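PDB 5BN3: V-type ATP synthase alpha chain, which forms the A subunit of a rotary V-type complex, combining an N-terminal beta-barrel, a P-loop nucleotide-binding domain and a helical C-terminal domain. Local coordinates for residues G9-A14 with S334-I339; K88-K93 with I103-L108; P222-S227 with L404-A409; A240-V245 with G312-V317. All coordinates share one frame; numbering follows the deposited sequence.

Interaction 1: G9-A14 with S334-I339; sequences GPLVIA and SRLGEI
Leu11, the first residue of strand 11-15, packs against Arg335 of helix 322-335 and the following Leu336, and this is the close-fitting part of the contact. With CG anti to the backbone N (chi1 -180°), CG lies beside the carbonyl carbon, and from it Leu11 CD2 rests 3.6 Å from the carbonyl O of Arg335. Leu11 CB also stands 3.9 Å from Arg335 CB. Leu336 crosses Leu11 at about a right angle: Leu336 CD2 is 3.9 Å from Leu11 CD2 and equally near Leu11 CD1, so a single methyl touches both branches. Outside the two segments, Leu336 also packs on Tyr44 of strand 42-47.

Toward the guanidinium the fit is looser and more polar. The Arg335 chain bends at CD (chi2 -70°) and crosses Pro10 at about a right angle, Pro10 CD lying 3.8 Å from Arg335 NE. Farther out, Gly9 CA sits 3.8 Å above the Arg335 guanidinium plane, over its centre. The group is oriented from outside the two segments: NH2 forms a salt bridge with Glu331 and NH1 a hydrogen bond with Asn8 OD1. On the solvent side, the exposed Gly337 turns the chain away with positive phi, Gly337 N bonded to Ser334 O at 3.1 Å. Beyond it, Glu338 pairs with Lys5 of a neighbouring NEQ263 chain. Gly337 forms the Schellman motif that follows the helix, near where a strand of the N-terminal beta-barrel abuts the nucleotide-binding domain, an interdomain junction of the alpha/beta family fold.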
# COMPACT_ATOMS: atom_id res chain seq x y z
N GLY A 9 -14.61 -13.60 22.54
CA GLY A 9 -14.42 -14.64 21.55
C GLY A 9 -13.92 -15.92 22.18
O GLY A 9 -14.46 -16.37 23.19
N PRO A 10 -12.86 -16.50 21.61
CA PRO A 10 -12.26 -17.75 22.09
C PRO A 10 -11.41 -17.52 23.33
O PRO A 10 -10.87 -18.48 23.88
CB PRO A 10 -11.36 -18.16 20.92
CG PRO A 10 -10.95 -16.86 20.31
CD PRO A 10 -12.15 -15.97 20.43
N LEU A 11 -11.27 -16.26 23.76
CA LEU A 11 -10.48 -15.95 24.95
C LEU A 11 -11.34 -15.73 26.19
O LEU A 11 -12.26 -14.91 26.19
CB LEU A 11 -9.62 -14.70 24.71
CG LEU A 11 -8.73 -14.27 25.88
CD1 LEU A 11 -7.58 -15.25 26.07
CD2 LEU A 11 -8.20 -12.85 25.71
N VAL A 12 -11.03 -16.48 27.25
CA VAL A 12 -11.68 -16.29 28.54
C VAL A 12 -10.65 -15.84 29.58
O VAL A 12 -9.56 -16.41 29.67
CB VAL A 12 -12.38 -17.59 29.02
CG1 VAL A 12 -12.66 -17.54 30.51
CG2 VAL A 12 -13.66 -17.81 28.24
N ILE A 13 -10.99 -14.80 30.34
CA ILE A 13 -10.15 -14.36 31.44
C ILE A 13 -10.79 -14.79 32.76
O ILE A 13 -11.98 -14.55 32.99
CB ILE A 13 -9.93 -12.83 31.42
CG1 ILE A 13 -9.27 -12.41 30.11
CG2 ILE A 13 -9.07 -12.40 32.60
CD1 ILE A 13 -9.15 -10.91 29.92
N ALA A 14 -10.01 -15.43 33.62
CA ALA A 14 -10.52 -15.93 34.89
C ALA A 14 -9.65 -15.49 36.06
O ALA A 14 -8.42 -15.40 35.93
CB ALA A 14 -10.63 -17.44 34.86
N SER A 334 -5.04 -11.06 18.85
CA SER A 334 -5.89 -9.87 18.80
C SER A 334 -6.72 -9.68 20.06
O SER A 334 -6.83 -8.56 20.58
CB SER A 334 -6.81 -9.94 17.57
OG SER A 334 -7.76 -8.90 17.59
N ARG A 335 -7.31 -10.76 20.56
CA ARG A 335 -8.12 -10.72 21.77
C ARG A 335 -7.26 -10.40 22.99
O ARG A 335 -7.71 -9.73 23.92
CB ARG A 335 -8.84 -12.05 21.99
CG ARG A 335 -9.65 -12.56 20.80
CD ARG A 335 -10.89 -11.73 20.53
NE ARG A 335 -11.69 -12.31 19.45
CZ ARG A 335 -12.95 -11.99 19.19
NH1 ARG A 335 -13.58 -11.10 19.94
NH2 ARG A 335 -13.59 -12.58 18.19
N LEU A 336 -6.02 -10.89 22.98
CA LEU A 336 -5.08 -10.64 24.07
C LEU A 336 -4.60 -9.20 24.06
O LEU A 336 -3.96 -8.75 25.01
CB LEU A 336 -3.88 -11.59 23.97
CG LEU A 336 -4.11 -13.03 24.41
CD1 LEU A 336 -2.93 -13.90 24.02
CD2 LEU A 336 -4.32 -13.08 25.91
N GLY A 337 -4.91 -8.47 22.99
CA GLY A 337 -4.47 -7.10 22.86
C GLY A 337 -2.98 -7.01 22.63
O GLY A 337 -2.32 -6.07 23.09
N GLU A 338 -2.43 -8.00 21.93
CA GLU A 338 -1.03 -7.97 21.54
C GLU A 338 -0.89 -7.08 20.32
O GLU A 338 -1.80 -7.01 19.49
CB GLU A 338 -0.53 -9.38 21.22
CG GLU A 338 -0.30 -10.26 22.44
CD GLU A 338 0.13 -11.67 22.08
OE1 GLU A 338 -0.08 -12.08 20.92
OE2 GLU A 338 0.68 -12.37 22.95
N ILE A 339 0.24 -6.38 20.20
CA ILE A 339 0.50 -5.56 19.04
C ILE A 339 0.73 -6.45 17.83
O ILE A 339 1.61 -7.31 17.85
CB ILE A 339 1.73 -4.65 19.24
CG1 ILE A 339 1.57 -3.80 20.50
CG2 ILE A 339 1.95 -3.77 18.02
CD1 ILE A 339 2.78 -2.94 20.80

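Interaction 2: K88-K93 with I103-L108; sequences KDIYEK and IDLPTL
Leu105 presses its side chain onto helix 87-94 between Asp89, Ile90 and Lys93, in a short helix-loop packing where the chain doubles back in the loop between helix 87-94 and strand 114-118. The touching atom is mainly CD1, which extends anti to CA (chi2 -180°). Leu105 CD1 stands 3.7 Å from Asp89 CB and 3.9 Å from Ile90 CG1, and also comes close to the Ile90 backbone N. The other branch, CD2, meets the end of Lys93, whose chain bends at chi2 and again at chi4 (61°); this brings Lys93 NZ to 3.9 Å from Leu105 CD2. Lys93 is exposed, so this ammonium marks the solvent side of the contact. Ile103 adds a lighter touch, Ile103 CD1 lying 4.3 Å from Ile90 CG2.

The next shell consists of bonds within the helix and around the loop. Lys93 N bonds to Asp89 O at 2.9 Å, which links two of the residues that touch Leu105, while Lys88 and Glu92 form a salt bridge one turn apart. The loop is held by residues just ahead of the helix: Arg85 NH1 bonds to Ile103 O, and Gly84 O receives Thr107 OG1. Pro100 packs on Ile90, as does Asn100 of a neighbouring NEQ263 chain. The polar link between helix and loop is a single water, which donates to Asp89 OD2 at 2.9 Å and to Pro106 O at 2.6 Å.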
# COMPACT_ATOMS: atom_id res chain seq x y z
N LYS A 88 -16.98 -40.57 15.00
CA LYS A 88 -17.91 -41.68 14.83
C LYS A 88 -18.66 -41.94 16.13
O LYS A 88 -19.88 -42.14 16.12
CB LYS A 88 -17.15 -42.94 14.40
CG LYS A 88 -18.01 -44.19 14.30
CD LYS A 88 -17.22 -45.36 13.72
CE LYS A 88 -18.03 -46.66 13.75
NZ LYS A 88 -18.29 -47.12 15.14
N ASP A 89 -17.94 -41.91 17.24
CA ASP A 89 -18.53 -42.12 18.56
C ASP A 89 -19.44 -40.96 18.97
O ASP A 89 -20.47 -41.17 19.60
CB ASP A 89 -17.45 -42.35 19.62
CG ASP A 89 -16.66 -43.63 19.37
OD1 ASP A 89 -17.05 -44.42 18.49
OD2 ASP A 89 -15.64 -43.84 20.07
N ILE A 90 -19.05 -39.73 18.61
CA ILE A 90 -19.88 -38.56 18.86
C ILE A 90 -21.22 -38.71 18.14
O ILE A 90 -22.28 -38.46 18.72
CB ILE A 90 -19.19 -37.26 18.39
CG1 ILE A 90 -17.96 -36.96 19.25
CG2 ILE A 90 -20.15 -36.09 18.45
CD1 ILE A 90 -17.20 -35.72 18.81
N TYR A 91 -21.16 -39.13 16.88
CA TYR A 91 -22.37 -39.37 16.10
C TYR A 91 -23.26 -40.41 16.76
O TYR A 91 -24.47 -40.23 16.86
CB TYR A 91 -22.00 -39.83 14.68
CG TYR A 91 -23.19 -40.24 13.85
CD1 TYR A 91 -23.97 -39.29 13.20
CD2 TYR A 91 -23.54 -41.58 13.71
CE1 TYR A 91 -25.06 -39.66 12.43
CE2 TYR A 91 -24.63 -41.95 12.94
CZ TYR A 91 -25.39 -40.99 12.31
OH TYR A 91 -26.47 -41.36 11.54
N GLU A 92 -22.66 -41.51 17.21
CA GLU A 92 -23.41 -42.62 17.78
C GLU A 92 -24.03 -42.31 19.14
O GLU A 92 -25.16 -42.71 19.42
CB GLU A 92 -22.55 -43.89 17.83
CG GLU A 92 -22.42 -44.60 16.49
CD GLU A 92 -21.33 -45.66 16.46
OE1 GLU A 92 -20.69 -45.88 17.51
OE2 GLU A 92 -21.13 -46.27 15.39
N LYS A 93 -23.30 -41.59 19.99
CA LYS A 93 -23.81 -41.21 21.30
C LYS A 93 -24.97 -40.22 21.18
O LYS A 93 -26.03 -40.42 21.77
CB LYS A 93 -22.71 -40.59 22.17
CG LYS A 93 -21.56 -41.53 22.49
CD LYS A 93 -22.05 -42.88 22.98
CE LYS A 93 -20.89 -43.75 23.43
NZ LYS A 93 -20.13 -43.13 24.56
N ILE A 103 -19.14 -31.97 24.69
CA ILE A 103 -19.08 -33.43 24.76
C ILE A 103 -17.64 -33.91 24.98
O ILE A 103 -16.72 -33.43 24.33
CB ILE A 103 -19.71 -34.13 23.52
CG1 ILE A 103 -19.81 -35.64 23.74
CG2 ILE A 103 -18.94 -33.82 22.25
CD1 ILE A 103 -20.59 -36.38 22.68
N ASP A 104 -17.45 -34.83 25.92
CA ASP A 104 -16.13 -35.39 26.14
C ASP A 104 -16.14 -36.91 26.11
O ASP A 104 -16.81 -37.56 26.91
CB ASP A 104 -15.52 -34.89 27.46
CG ASP A 104 -14.00 -34.96 27.45
OD1 ASP A 104 -13.41 -34.75 26.37
OD2 ASP A 104 -13.41 -35.22 28.52
N LEU A 105 -15.40 -37.47 25.15
CA LEU A 105 -15.27 -38.91 24.99
C LEU A 105 -13.79 -39.28 24.95
O LEU A 105 -12.95 -38.46 24.59
CB LEU A 105 -15.94 -39.36 23.68
CG LEU A 105 -17.44 -39.10 23.50
CD1 LEU A 105 -17.91 -39.63 22.15
CD2 LEU A 105 -18.24 -39.74 24.62
N PRO A 106 -13.47 -40.53 25.33
CA PRO A 106 -12.08 -40.98 25.22
C PRO A 106 -11.68 -41.18 23.76
O PRO A 106 -12.51 -41.61 22.95
CB PRO A 106 -12.07 -42.32 25.96
CG PRO A 106 -13.49 -42.79 25.91
CD PRO A 106 -14.33 -41.54 25.97
N THR A 107 -10.43 -40.87 23.43
CA THR A 107 -9.93 -40.97 22.06
C THR A 107 -9.95 -42.39 21.52
O THR A 107 -10.47 -42.65 20.43
CB THR A 107 -8.48 -40.42 21.96
OG1 THR A 107 -8.47 -39.03 22.32
CG2 THR A 107 -7.93 -40.59 20.56
N LEU A 108 -9.37 -43.32 22.29
CA LEU A 108 -9.26 -44.71 21.87
C LEU A 108 -10.44 -45.54 22.38
O LEU A 108 -10.84 -45.42 23.54
CB LEU A 108 -7.94 -45.29 22.36
CG LEU A 108 -6.69 -44.52 21.94
CD1 LEU A 108 -5.43 -45.09 22.58
CD2 LEU A 108 -6.56 -44.52 20.44
O HOH W 1 -14.33 -43.47 22.67

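Interaction 3: P222-S227 with L404-A409; sequences PGPFGS and LDSKLA. With ADP (adenosine-5'-diphosphate), chain C.
The P-loop (Walker A motif), which follows strand 218-222, is backed here by Leu404 and the first turn of helix 406-410. The strand end is tied by one nearly straight hydrogen bond: Leu404 N donates to Pro222 O over 3.0 Å with an N-H...O angle of 168°, almost along the C=O axis. Beside it, Leu404 CB faces the loop and lies 3.6 Å from Ser227 OG, with CD1 also close to that hydroxyl. Ser227 OG sits between the backbone N and the carbonyl carbon (chi1 64°), from where it donates to Pro224 O at 2.8 Å in the carbonyl plane. The same oxygen accepts Ser227 N, closing a type II turn from Pro224 to Ser227.

Two smaller contacts complete the backing. Pro224 CG meets Ser406 OG tightly at 3.1 Å, and Ala409 CB reaches the turn from the helix, 4.0 Å from Ser227 CA. The helix itself is N-capped by Asp405, whose OD2 takes weak bonds from the amides of Lys407 and Leu408; its OD1 forms a salt bridge with Lys407 NZ and also accepts Asn418 ND2. On the ligand side, Gly226 N donates to ADP O3B at 2.8 Å, and Lys229 NZ also binds the nucleotide. Gly223 O is held by Tyr297 OH of a neighbouring NEQ263 chain. The Ser227 hydroxyl is thus bonded to the loop's own carbonyl and meets only hydrocarbon of Leu404, whereas the amides of Gly226 and Gly228 are hydrogen-bonded to ADP.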
# COMPACT_ATOMS: atom_id res chain seq x y z
N PRO A 222 1.80 -23.72 -1.47
CA PRO A 222 0.95 -22.53 -1.50
C PRO A 222 0.27 -22.36 -2.85
O PRO A 222 0.83 -22.76 -3.88
CB PRO A 222 1.95 -21.39 -1.27
CG PRO A 222 3.22 -21.90 -1.90
CD PRO A 222 3.22 -23.40 -1.69
N GLY A 223 -0.92 -21.79 -2.84
CA GLY A 223 -1.67 -21.53 -4.05
C GLY A 223 -2.92 -20.72 -3.75
O GLY A 223 -3.39 -20.71 -2.62
N PRO A 224 -3.46 -20.03 -4.76
CA PRO A 224 -4.73 -19.32 -4.59
C PRO A 224 -5.88 -20.33 -4.50
O PRO A 224 -5.65 -21.51 -4.74
CB PRO A 224 -4.85 -18.49 -5.87
CG PRO A 224 -4.03 -19.24 -6.88
CD PRO A 224 -2.88 -19.82 -6.10
N PHE A 225 -7.08 -19.87 -4.17
CA PHE A 225 -8.21 -20.80 -4.10
C PHE A 225 -8.50 -21.44 -5.46
O PHE A 225 -8.46 -20.77 -6.49
CB PHE A 225 -9.47 -20.15 -3.49
CG PHE A 225 -10.13 -19.12 -4.37
CD1 PHE A 225 -11.05 -19.49 -5.35
CD2 PHE A 225 -9.88 -17.77 -4.18
CE1 PHE A 225 -11.67 -18.54 -6.14
CE2 PHE A 225 -10.50 -16.81 -4.96
CZ PHE A 225 -11.39 -17.20 -5.95
N GLY A 226 -8.76 -22.74 -5.45
CA GLY A 226 -9.07 -23.46 -6.68
C GLY A 226 -7.86 -23.91 -7.48
O GLY A 226 -8.02 -24.46 -8.58
N SER A 227 -6.66 -23.70 -6.95
CA SER A 227 -5.45 -24.07 -7.68
C SER A 227 -5.07 -25.54 -7.53
O SER A 227 -4.31 -26.08 -8.35
CB SER A 227 -4.28 -23.15 -7.31
OG SER A 227 -3.92 -23.29 -5.95
N LEU A 404 1.74 -23.67 -6.57
CA LEU A 404 0.62 -23.84 -7.49
C LEU A 404 0.32 -22.53 -8.22
O LEU A 404 0.43 -21.45 -7.64
CB LEU A 404 -0.61 -24.37 -6.76
CG LEU A 404 -0.40 -25.76 -6.15
CD1 LEU A 404 -1.65 -26.24 -5.43
CD2 LEU A 404 -0.01 -26.75 -7.24
N ASP A 405 -0.06 -22.63 -9.49
CA ASP A 405 -0.13 -21.46 -10.36
C ASP A 405 -1.52 -21.22 -10.94
O ASP A 405 -2.13 -22.12 -11.53
CB ASP A 405 0.90 -21.62 -11.48
CG ASP A 405 1.07 -20.37 -12.30
OD1 ASP A 405 1.76 -19.43 -11.83
OD2 ASP A 405 0.52 -20.32 -13.41
N SER A 406 -2.02 -19.99 -10.77
CA SER A 406 -3.33 -19.59 -11.27
C SER A 406 -3.49 -19.84 -12.76
O SER A 406 -4.53 -20.32 -13.21
CB SER A 406 -3.58 -18.11 -10.99
OG SER A 406 -3.65 -17.85 -9.61
N LYS A 407 -2.46 -19.50 -13.52
CA LYS A 407 -2.50 -19.59 -14.98
C LYS A 407 -2.67 -21.03 -15.47
O LYS A 407 -3.41 -21.29 -16.42
CB LYS A 407 -1.25 -18.96 -15.60
CG LYS A 407 -1.12 -17.45 -15.37
CD LYS A 407 -0.41 -17.11 -14.05
CE LYS A 407 1.10 -17.26 -14.15
NZ LYS A 407 1.80 -16.87 -12.88
N LEU A 408 -1.99 -21.97 -14.81
CA LEU A 408 -2.12 -23.38 -15.15
C LEU A 408 -3.49 -23.92 -14.75
O LEU A 408 -4.15 -24.61 -15.53
CB LEU A 408 -1.01 -24.19 -14.48
CG LEU A 408 0.41 -23.90 -14.97
CD1 LEU A 408 1.44 -24.59 -14.09
CD2 LEU A 408 0.58 -24.33 -16.42
N ALA A 409 -3.93 -23.61 -13.53
CA ALA A 409 -5.24 -24.04 -13.05
C ALA A 409 -6.35 -23.49 -13.94
O ALA A 409 -7.32 -24.19 -14.24
CB ALA A 409 -5.44 -23.59 -11.61
PB ADP C . -7.71 -25.72 -3.54
O1B ADP C . -6.35 -25.20 -3.92
O2B ADP C . -7.71 -26.74 -2.44
O3B ADP C . -8.75 -24.64 -3.40
PA ADP C . -8.73 -28.03 -4.93
O1A ADP C . -7.69 -29.01 -4.46
O2A ADP C . -10.10 -28.04 -4.30
O3A ADP C . -8.13 -26.54 -4.88
O5' ADP C . -8.90 -28.23 -6.52
C5' ADP C . -9.68 -27.31 -7.27
C4' ADP C . -10.26 -27.99 -8.50
O4' ADP C . -9.20 -28.45 -9.36
C3' ADP C . -11.09 -29.19 -8.09
O3' ADP C . -12.39 -29.09 -8.67
C2' ADP C . -10.34 -30.39 -8.64
O2' ADP C . -11.24 -31.33 -9.23
C1' ADP C . -9.39 -29.83 -9.69
N9 ADP C . -8.10 -30.56 -9.63
C8 ADP C . -7.04 -30.24 -8.86
N7 ADP C . -6.03 -31.12 -9.06
C5 ADP C . -6.43 -32.02 -9.98
C6 ADP C . -5.85 -33.21 -10.63
N6 ADP C . -4.59 -33.62 -10.35
N1 ADP C . -6.62 -33.86 -11.54
C2 ADP C . -7.87 -33.45 -11.83
N3 ADP C . -8.46 -32.39 -11.27
C4 ADP C . -7.81 -31.64 -10.35

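Interaction 4: A240-V245 with G312-V317; sequences ADSDIV and GYSVVV
Asp243 and Ser314 carry the polar end of this contact, where two neighbouring strands begin. Asp243 OD2 accepts Ser314 N at 2.9 Å in a nearly straight bond (175°), met on the anti side of the carboxylate, and takes a weak bond from Ser314 OG. In return, Asp243 N donates to Ser314 OG at 3.3 Å, so the two residues clasp each other. The same OD2 lies at the edge of the Tyr313 ring, in its plane and 3.3 Å from Tyr313 CD1; the phenol OH is bonded elsewhere, to Glu141 O.

Backbone bonds follow: Ile244 N donates to Ser314 O at 3.2 Å, and Val316 N to Ile244 O at 3.1 Å. The side chain of Ser242 adds a second donor to Ile244 O, Ser242 OG at 2.9 Å, above the carbonyl plane.

Apolar pairs lie side by side, pointing the same way. Ile244 CG2 meets Val315 CG1 on one face of the sheet, and Val245 CG2 meets Val316 CG1 at 3.7 Å on the other. Strand 370-379 flanks the far side of strand 314-320, and Val315 belongs with Ser372 and Thr374 to a magnesium site. Adjacent parallel strands of this kind make up the central sheet of a P-loop nucleotide-binding domain.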
# COMPACT_ATOMS: atom_id res chain seq x y z
N ALA A 240 1.29 -42.26 -1.59
CA ALA A 240 2.65 -42.10 -1.08
C ALA A 240 3.23 -43.40 -0.56
O ALA A 240 2.54 -44.21 0.07
CB ALA A 240 2.70 -41.04 0.01
N ASP A 241 4.52 -43.61 -0.84
CA ASP A 241 5.25 -44.75 -0.32
C ASP A 241 5.51 -44.47 1.16
O ASP A 241 6.48 -43.79 1.52
CB ASP A 241 6.55 -44.92 -1.09
CG ASP A 241 7.22 -46.26 -0.84
OD1 ASP A 241 6.58 -47.14 -0.23
OD2 ASP A 241 8.39 -46.42 -1.26
N SER A 242 4.63 -44.98 2.02
CA SER A 242 4.67 -44.66 3.44
C SER A 242 3.96 -45.73 4.27
O SER A 242 3.02 -46.36 3.79
CB SER A 242 4.02 -43.30 3.69
OG SER A 242 4.15 -42.89 5.04
N ASP A 243 4.42 -45.93 5.50
CA ASP A 243 3.77 -46.88 6.41
C ASP A 243 2.48 -46.29 6.97
O ASP A 243 1.46 -46.96 7.06
CB ASP A 243 4.71 -47.25 7.56
CG ASP A 243 5.95 -47.98 7.10
OD1 ASP A 243 5.83 -48.90 6.26
OD2 ASP A 243 7.05 -47.63 7.56
N ILE A 244 2.55 -45.01 7.35
CA ILE A 244 1.43 -44.32 7.98
C ILE A 244 1.18 -42.98 7.30
O ILE A 244 2.13 -42.26 6.97
CB ILE A 244 1.69 -44.10 9.48
CG1 ILE A 244 1.82 -45.44 10.21
CG2 ILE A 244 0.59 -43.27 10.11
CD1 ILE A 244 0.54 -46.25 10.20
N VAL A 245 -0.09 -42.65 7.07
CA VAL A 245 -0.47 -41.35 6.53
C VAL A 245 -1.40 -40.63 7.51
O VAL A 245 -2.40 -41.19 7.95
CB VAL A 245 -1.19 -41.49 5.18
CG1 VAL A 245 -1.72 -40.15 4.70
CG2 VAL A 245 -0.25 -42.08 4.14
N GLY A 312 9.68 -46.95 14.49
CA GLY A 312 10.59 -47.32 13.41
C GLY A 312 9.87 -47.37 12.08
O GLY A 312 10.23 -48.15 11.19
N TYR A 313 8.84 -46.54 11.94
CA TYR A 313 8.07 -46.48 10.70
C TYR A 313 8.28 -45.16 9.97
O TYR A 313 8.75 -44.18 10.54
CB TYR A 313 6.58 -46.69 10.99
CG TYR A 313 6.19 -48.12 11.32
CD1 TYR A 313 6.35 -49.13 10.38
CD2 TYR A 313 5.64 -48.44 12.54
CE1 TYR A 313 5.98 -50.43 10.66
CE2 TYR A 313 5.27 -49.75 12.84
CZ TYR A 313 5.45 -50.73 11.90
OH TYR A 313 5.08 -52.03 12.18
N SER A 314 7.93 -45.15 8.68
CA SER A 314 7.95 -43.91 7.90
C SER A 314 6.53 -43.34 7.89
O SER A 314 5.56 -44.05 7.64
CB SER A 314 8.44 -44.17 6.48
OG SER A 314 7.54 -45.00 5.77
N VAL A 315 6.43 -42.05 8.19
CA VAL A 315 5.14 -41.38 8.33
C VAL A 315 5.12 -40.12 7.47
O VAL A 315 6.15 -39.45 7.31
CB VAL A 315 4.89 -40.98 9.80
CG1 VAL A 315 3.49 -40.42 9.99
CG2 VAL A 315 5.10 -42.17 10.72
N VAL A 316 3.96 -39.81 6.90
CA VAL A 316 3.76 -38.52 6.25
C VAL A 316 2.58 -37.79 6.88
O VAL A 316 1.52 -38.38 7.10
CB VAL A 316 3.59 -38.64 4.72
CG1 VAL A 316 2.48 -39.61 4.37
CG2 VAL A 316 3.32 -37.27 4.09
N VAL A 317 2.77 -36.51 7.19
CA VAL A 317 1.68 -35.67 7.66
C VAL A 317 1.34 -34.64 6.59
O VAL A 317 2.22 -33.89 6.14
CB VAL A 317 2.06 -34.93 8.96
CG1 VAL A 317 1.05 -33.84 9.26
CG2 VAL A 317 2.11 -35.90 10.12

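In the fold
From the N terminus, residues 9-14, on the second strand of the beta-barrel, open the loop of more than 300 residues that interaction 1 closes at 334-339 in the nucleotide-binding domain. Interaction 2 closes a short loop nested within it, between helix 87-94 and the loop that follows it. Interaction 3 opens later, at the P-loop, and closes at 404-409, so it crosses interaction 1 and follows interaction 2 in series. Interaction 4 is nested inside both of the long loops and pairs two strands of the central sheet; strand 314-320 then leads into helix 322-335, whose end serves interaction 1. None touch; interaction 4 comes within about 13 Å of both interactions 2 and 3 at the nearest atoms.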